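Local coordinates for odorant-binding protein 1F (Rattus norvegicus, PDB 3FIQ) that binds a wide variety of small chemical odorants in the nasal epithelium as a secreted lipocalin, at residues A[14-28]-A[110-124]. Residues are numbered along the deposited sequence; the frame is centred on the assembly and turned at random.
Sequences GDWRTLYIVADNVEK and KETNVILVAGKREDL
Lys120 lies over one face of the Trp16 indole: its CG sits above the six-membered ring, 3.8 Å from that centroid, and NZ makes a cation-pi contact over the five-membered ring. The chain runs straight to CE and then bends (chi4 -74°), bringing NZ into a 2.9 Å hydrogen bond with Asp15 O, approaching 33° out of the carbonyl plane. Indole NE1 is hydrogen-bonded to Val12 O. With an alanine in place of Trp16 the indole is gone, so Lys120 would probably swing more freely off Asp15 O and Val12 O would lose its NE1 donor.

Strands 17-23 and 111-119 run antiparallel, with a beta bulge that sets Leu19 and Tyr20 opposite Val117: Leu19 N donates a hydrogen bond to Val117 O (2.8 Å), while Val117 N hydrogen-bonds to Tyr20 O. The middle is the tight, buried part: on one face Ile21 CG2 packs against Val114 CG1 at 3.6 Å, alongside Leu116; on the other, Val22 lies beside Ile115, which also touches Leu132 of helix 126-138.

From Asp24 on, strand pairing gives way largely to side-chain and water bonds among more exposed residues. Asp24 OD1 accepts a hydrogen bond from Asn113 N (2.9 Å), syn and 32° out of the carboxylate plane, while a water bridges Asp24 OD2, Glu111 O and Asn113 ND2. Farther out, a salt bridge joins Glu27 OE2 and Lys110 NZ (3.0 Å).

Joining the first long strand to strand 111-119 closes the lipocalin beta-barrel, and Gly14, Asp15 and Trp16 form the family's Gly-X-Trp motif, its tryptophan packed under a basic side chain from just beyond strand 111-119.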
loop_
_atom_site.group_PDB
_atom_site.type_symbol
_atom_site.label_atom_id
_atom_site.label_comp_id
_atom_site.label_asym_id
_atom_site.label_seq_id
_atom_site.Cartn_x
_atom_site.Cartn_y
_atom_site.Cartn_z
ATOM N N GLY A 14 -7.055 12.895 0.862
ATOM C CA GLY A 14 -8.229 12.586 0.072
ATOM C C GLY A 14 -8.459 11.099 -0.038
ATOM O O GLY A 14 -7.757 10.332 0.635
ATOM N N ASP A 15 -9.393 10.711 -0.902
ATOM C CA ASP A 15 -9.707 9.306 -1.080
ATOM C C ASP A 15 -8.695 8.668 -2.023
ATOM O O ASP A 15 -8.247 9.277 -2.996
ATOM C CB ASP A 15 -11.090 9.211 -1.701
ATOM C CG ASP A 15 -12.224 9.589 -0.764
ATOM O OD1 ASP A 15 -12.097 9.631 0.456
ATOM O OD2 ASP A 15 -13.344 9.801 -1.322
ATOM N N TRP A 16 -8.396 7.395 -1.745
ATOM C CA TRP A 16 -7.473 6.582 -2.535
ATOM C C TRP A 16 -8.017 5.191 -2.510
ATOM O O TRP A 16 -8.727 4.792 -1.603
ATOM C CB TRP A 16 -6.064 6.544 -1.919
ATOM C CG TRP A 16 -5.305 7.835 -2.057
ATOM C CD1 TRP A 16 -5.400 8.880 -1.216
ATOM C CD2 TRP A 16 -4.409 8.226 -3.101
ATOM N NE1 TRP A 16 -4.609 9.885 -1.655
ATOM C CE2 TRP A 16 -3.997 9.506 -2.824
ATOM C CE3 TRP A 16 -3.879 7.578 -4.217
ATOM C CZ2 TRP A 16 -3.069 10.205 -3.623
ATOM C CZ3 TRP A 16 -2.982 8.239 -4.991
ATOM C CH2 TRP A 16 -2.578 9.535 -4.712
ATOM N N ARG A 17 -7.654 4.423 -3.516
ATOM C CA ARG A 17 -7.991 3.020 -3.580
ATOM C C ARG A 17 -6.770 2.236 -3.926
ATOM O O ARG A 17 -5.765 2.759 -4.394
ATOM C CB ARG A 17 -9.014 2.758 -4.721
ATOM C CG ARG A 17 -8.492 3.044 -6.141
ATOM C CD ARG A 17 -9.599 3.104 -7.208
ATOM N NE ARG A 17 -10.286 1.854 -7.319
ATOM C CZ ARG A 17 -11.483 1.631 -7.859
ATOM N NH1 ARG A 17 -12.180 2.609 -8.431
ATOM N NH2 ARG A 17 -11.984 0.389 -7.837
ATOM N N THR A 18 -6.822 0.937 -3.645
ATOM C CA THR A 18 -5.721 0.051 -4.001
ATOM C C THR A 18 -6.001 -0.578 -5.325
ATOM O O THR A 18 -7.020 -1.281 -5.506
ATOM C CB THR A 18 -5.554 -1.034 -2.977
ATOM O OG1 THR A 18 -5.323 -0.472 -1.689
ATOM C CG2 THR A 18 -4.343 -1.937 -3.324
ATOM N N LEU A 19 -5.041 -0.429 -6.241
ATOM C CA LEU A 19 -5.134 -1.065 -7.555
ATOM C C LEU A 19 -4.457 -2.412 -7.631
ATOM O O LEU A 19 -5.063 -3.381 -8.101
ATOM C CB LEU A 19 -4.554 -0.146 -8.633
ATOM C CG LEU A 19 -5.188 1.241 -8.774
ATOM C CD1 LEU A 19 -4.658 1.958 -10.016
ATOM C CD2 LEU A 19 -6.665 1.124 -8.883
ATOM N N TYR A 20 -3.196 -2.505 -7.150
ATOM C CA TYR A 20 -2.445 -3.724 -7.198
ATOM C C TYR A 20 -1.637 -3.843 -5.930
ATOM O O TYR A 20 -1.217 -2.840 -5.357
ATOM C CB TYR A 20 -1.438 -3.735 -8.367
ATOM C CG TYR A 20 -2.072 -3.773 -9.746
ATOM C CD1 TYR A 20 -2.352 -4.997 -10.343
ATOM C CD2 TYR A 20 -2.385 -2.619 -10.411
ATOM C CE1 TYR A 20 -2.993 -5.021 -11.592
ATOM C CE2 TYR A 20 -3.051 -2.650 -11.627
ATOM C CZ TYR A 20 -3.279 -3.828 -12.234
ATOM O OH TYR A 20 -3.930 -3.818 -13.456
ATOM N N ILE A 21 -1.401 -5.092 -5.498
ATOM C CA ILE A 21 -0.399 -5.340 -4.465
ATOM C C ILE A 21 0.450 -6.502 -4.913
ATOM O O ILE A 21 -0.075 -7.504 -5.344
ATOM C CB ILE A 21 -1.042 -5.719 -3.104
ATOM C CG1 ILE A 21 -2.112 -4.758 -2.675
ATOM C CG2 ILE A 21 -0.004 -5.848 -2.038
ATOM C CD1 ILE A 21 -2.858 -5.168 -1.410
ATOM N N VAL A 22 1.780 -6.421 -4.765
ATOM C CA VAL A 22 2.609 -7.577 -5.054
ATOM C C VAL A 22 3.537 -7.808 -3.866
ATOM O O VAL A 22 3.976 -6.853 -3.227
ATOM C CB VAL A 22 3.338 -7.412 -6.326
ATOM C CG1 VAL A 22 4.290 -6.333 -6.270
ATOM C CG2 VAL A 22 4.019 -8.749 -6.759
ATOM N N ALA A 23 3.793 -9.046 -3.479
ATOM C CA ALA A 23 4.588 -9.292 -2.278
ATOM C C ALA A 23 5.352 -10.606 -2.443
ATOM O O ALA A 23 4.958 -11.415 -3.257
ATOM C CB ALA A 23 3.740 -9.363 -1.038
ATOM N N ASP A 24 6.453 -10.796 -1.711
ATOM C CA ASP A 24 7.188 -12.040 -1.833
ATOM C C ASP A 24 6.655 -13.192 -1.031
ATOM O O ASP A 24 7.077 -14.319 -1.283
ATOM C CB ASP A 24 8.687 -11.835 -1.505
ATOM C CG ASP A 24 8.938 -11.272 -0.187
ATOM O OD1 ASP A 24 8.012 -10.876 0.525
ATOM O OD2 ASP A 24 10.153 -11.105 0.138
ATOM N N ASN A 25 5.716 -12.963 -0.123
ATOM C CA ASN A 25 4.969 -13.995 0.609
ATOM C C ASN A 25 3.506 -13.844 0.158
ATOM O O ASN A 25 2.771 -12.964 0.622
ATOM C CB ASN A 25 5.111 -13.847 2.122
ATOM C CG ASN A 25 6.484 -14.206 2.636
ATOM O OD1 ASN A 25 7.108 -13.449 3.427
ATOM N ND2 ASN A 25 7.024 -15.326 2.143
ATOM N N VAL A 26 3.046 -14.655 -0.786
ATOM C CA VAL A 26 1.775 -14.360 -1.441
ATOM C C VAL A 26 0.587 -14.471 -0.509
ATOM O O VAL A 26 -0.418 -13.781 -0.710
ATOM C CB VAL A 26 1.540 -15.252 -2.719
ATOM C CG1 VAL A 26 1.338 -16.628 -2.375
ATOM C CG2 VAL A 26 0.417 -14.701 -3.550
ATOM N N GLU A 27 0.661 -15.362 0.482
ATOM C CA GLU A 27 -0.431 -15.527 1.399
ATOM C C GLU A 27 -0.746 -14.225 2.108
ATOM O O GLU A 27 -1.873 -14.022 2.567
ATOM C CB GLU A 27 -0.149 -16.629 2.399
ATOM C CG GLU A 27 0.854 -16.341 3.404
ATOM C CD GLU A 27 2.305 -16.537 2.952
ATOM O OE1 GLU A 27 2.634 -16.938 1.769
ATOM O OE2 GLU A 27 3.085 -16.336 3.914
ATOM N N LYS A 28 0.229 -13.307 2.207
ATOM C CA LYS A 28 -0.015 -12.080 2.931
ATOM C C LYS A 28 -0.893 -11.154 2.134
ATOM O O LYS A 28 -1.524 -10.282 2.751
ATOM C CB LYS A 28 1.308 -11.365 3.188
ATOM C CG LYS A 28 2.196 -12.076 4.194
ATOM C CD LYS A 28 1.738 -11.964 5.567
ATOM C CE LYS A 28 2.716 -12.585 6.553
ATOM N NZ LYS A 28 2.149 -12.454 7.913
ATOM N N LYS A 110 8.397 -13.197 10.510
ATOM C CA LYS A 110 8.485 -13.417 9.088
ATOM C C LYS A 110 8.490 -12.045 8.409
ATOM O O LYS A 110 7.644 -11.183 8.671
ATOM C CB LYS A 110 7.312 -14.239 8.596
ATOM C CG LYS A 110 7.335 -14.572 7.110
ATOM C CD LYS A 110 6.051 -15.257 6.653
ATOM C CE LYS A 110 6.151 -16.758 6.671
ATOM N NZ LYS A 110 5.390 -17.344 5.484
ATOM N N GLU A 111 9.426 -11.857 7.512
ATOM C CA GLU A 111 9.513 -10.597 6.761
ATOM C C GLU A 111 8.936 -10.726 5.394
ATOM O O GLU A 111 9.270 -11.652 4.645
ATOM C CB GLU A 111 10.982 -10.233 6.587
ATOM C CG GLU A 111 11.195 -8.812 6.105
ATOM C CD GLU A 111 12.691 -8.419 6.027
ATOM O OE1 GLU A 111 13.406 -8.662 7.040
ATOM O OE2 GLU A 111 13.114 -7.875 4.960
ATOM N N THR A 112 8.074 -9.763 5.020
ATOM C CA THR A 112 7.436 -9.702 3.737
ATOM C C THR A 112 7.716 -8.325 3.128
ATOM O O THR A 112 7.535 -7.278 3.755
ATOM C CB THR A 112 5.904 -9.896 3.852
ATOM O OG1 THR A 112 5.610 -11.114 4.567
ATOM C CG2 THR A 112 5.191 -9.961 2.493
ATOM N N ASN A 113 8.202 -8.361 1.911
ATOM C CA ASN A 113 8.403 -7.177 1.064
ATOM C C ASN A 113 7.218 -6.983 0.144
ATOM O O ASN A 113 6.850 -7.890 -0.563
ATOM C CB ASN A 113 9.719 -7.318 0.284
ATOM C CG ASN A 113 10.917 -6.897 1.158
ATOM O OD1 ASN A 113 11.351 -5.769 1.103
ATOM N ND2 ASN A 113 11.377 -7.781 2.005
ATOM N N VAL A 114 6.692 -5.764 0.076
ATOM C CA VAL A 114 5.435 -5.453 -0.587
ATOM C C VAL A 114 5.579 -4.191 -1.437
ATOM O O VAL A 114 6.225 -3.228 -1.042
ATOM C CB VAL A 114 4.347 -5.182 0.457
ATOM C CG1 VAL A 114 2.978 -4.953 -0.223
ATOM C CG2 VAL A 114 4.226 -6.304 1.496
ATOM N N ILE A 115 5.006 -4.202 -2.630
ATOM C CA ILE A 115 4.756 -3.005 -3.389
ATOM C C ILE A 115 3.248 -2.895 -3.501
ATOM O O ILE A 115 2.581 -3.835 -3.898
ATOM C CB ILE A 115 5.460 -2.928 -4.744
ATOM C CG1 ILE A 115 6.943 -3.004 -4.499
ATOM C CG2 ILE A 115 5.016 -1.610 -5.500
ATOM C CD1 ILE A 115 7.740 -3.180 -5.882
ATOM N N LEU A 116 2.701 -1.768 -3.054
ATOM C CA LEU A 116 1.273 -1.504 -3.139
ATOM C C LEU A 116 1.042 -0.271 -4.007
ATOM O O LEU A 116 1.696 0.763 -3.836
ATOM C CB LEU A 116 0.703 -1.248 -1.700
ATOM C CG LEU A 116 -0.803 -0.971 -1.694
ATOM C CD1 LEU A 116 -1.393 -1.513 -0.419
ATOM C CD2 LEU A 116 -1.104 0.467 -1.710
ATOM N N VAL A 117 0.148 -0.377 -4.987
ATOM C CA VAL A 117 -0.189 0.729 -5.858
ATOM C C VAL A 117 -1.500 1.343 -5.454
ATOM O O VAL A 117 -2.559 0.672 -5.496
ATOM C CB VAL A 117 -0.305 0.191 -7.315
ATOM C CG1 VAL A 117 -0.687 1.309 -8.267
ATOM C CG2 VAL A 117 0.982 -0.442 -7.795
ATOM N N ALA A 118 -1.443 2.597 -5.010
ATOM C CA ALA A 118 -2.636 3.352 -4.584
ATOM C C ALA A 118 -2.999 4.324 -5.706
ATOM O O ALA A 118 -2.125 4.859 -6.366
ATOM C CB ALA A 118 -2.344 4.131 -3.330
ATOM N N GLY A 119 -4.276 4.509 -5.898
ATOM C CA GLY A 119 -4.758 5.349 -6.982
ATOM C C GLY A 119 -5.944 6.231 -6.685
ATOM O O GLY A 119 -6.727 5.925 -5.832
ATOM N N LYS A 120 -6.077 7.272 -7.511
ATOM C CA LYS A 120 -7.295 8.098 -7.582
ATOM C C LYS A 120 -8.023 7.838 -8.859
ATOM O O LYS A 120 -8.887 8.599 -9.243
ATOM C CB LYS A 120 -7.002 9.572 -7.409
ATOM C CG LYS A 120 -6.438 9.947 -6.061
ATOM C CD LYS A 120 -6.212 11.425 -5.904
ATOM C CE LYS A 120 -5.904 11.804 -4.495
ATOM N NZ LYS A 120 -7.028 11.813 -3.472
ATOM N N ARG A 121 -7.665 6.751 -9.518
ATOM C CA ARG A 121 -8.343 6.282 -10.725
ATOM C C ARG A 121 -8.362 4.725 -10.689
ATOM O O ARG A 121 -7.649 4.144 -9.875
ATOM C CB ARG A 121 -7.601 6.768 -11.941
ATOM C CG ARG A 121 -6.151 6.358 -11.984
ATOM C CD ARG A 121 -5.454 6.997 -13.064
ATOM N NE ARG A 121 -6.006 6.591 -14.337
ATOM C CZ ARG A 121 -6.025 7.376 -15.403
ATOM N NH1 ARG A 121 -5.540 8.606 -15.328
ATOM N NH2 ARG A 121 -6.526 6.930 -16.525
ATOM N N GLU A 122 -9.065 4.079 -11.624
ATOM C CA GLU A 122 -9.288 2.645 -11.499
ATOM C C GLU A 122 -8.194 1.822 -12.165
ATOM O O GLU A 122 -8.086 0.632 -11.902
ATOM C CB GLU A 122 -10.664 2.227 -12.062
ATOM C CG GLU A 122 -10.800 2.179 -13.542
ATOM C CD GLU A 122 -11.987 1.313 -13.968
ATOM O OE1 GLU A 122 -12.846 1.031 -13.092
ATOM O OE2 GLU A 122 -12.045 0.928 -15.162
ATOM N N ASP A 123 -7.413 2.409 -13.045
ATOM C CA ASP A 123 -6.417 1.616 -13.813
ATOM C C ASP A 123 -5.027 2.219 -13.865
ATOM O O ASP A 123 -4.886 3.423 -13.849
ATOM C CB ASP A 123 -6.870 1.416 -15.276
ATOM C CG ASP A 123 -7.385 2.710 -15.954
ATOM O OD1 ASP A 123 -6.593 3.641 -16.291
ATOM O OD2 ASP A 123 -8.617 2.766 -16.211
ATOM N N LEU A 124 -4.012 1.368 -13.983
ATOM C CA LEU A 124 -2.711 1.755 -14.507
ATOM C C LEU A 124 -2.725 1.702 -16.021
ATOM O O LEU A 124 -3.389 0.847 -16.656
ATOM C CB LEU A 124 -1.613 0.802 -14.003
ATOM C CG LEU A 124 -1.349 0.868 -12.494
ATOM C CD1 LEU A 124 -0.187 -0.111 -12.155
ATOM C CD2 LEU A 124 -1.033 2.300 -12.053
HETATM O O HOH W 1 -5.058 -1.398 -14.215
HETATM O O HOH W 2 10.860 -10.684 2.601
#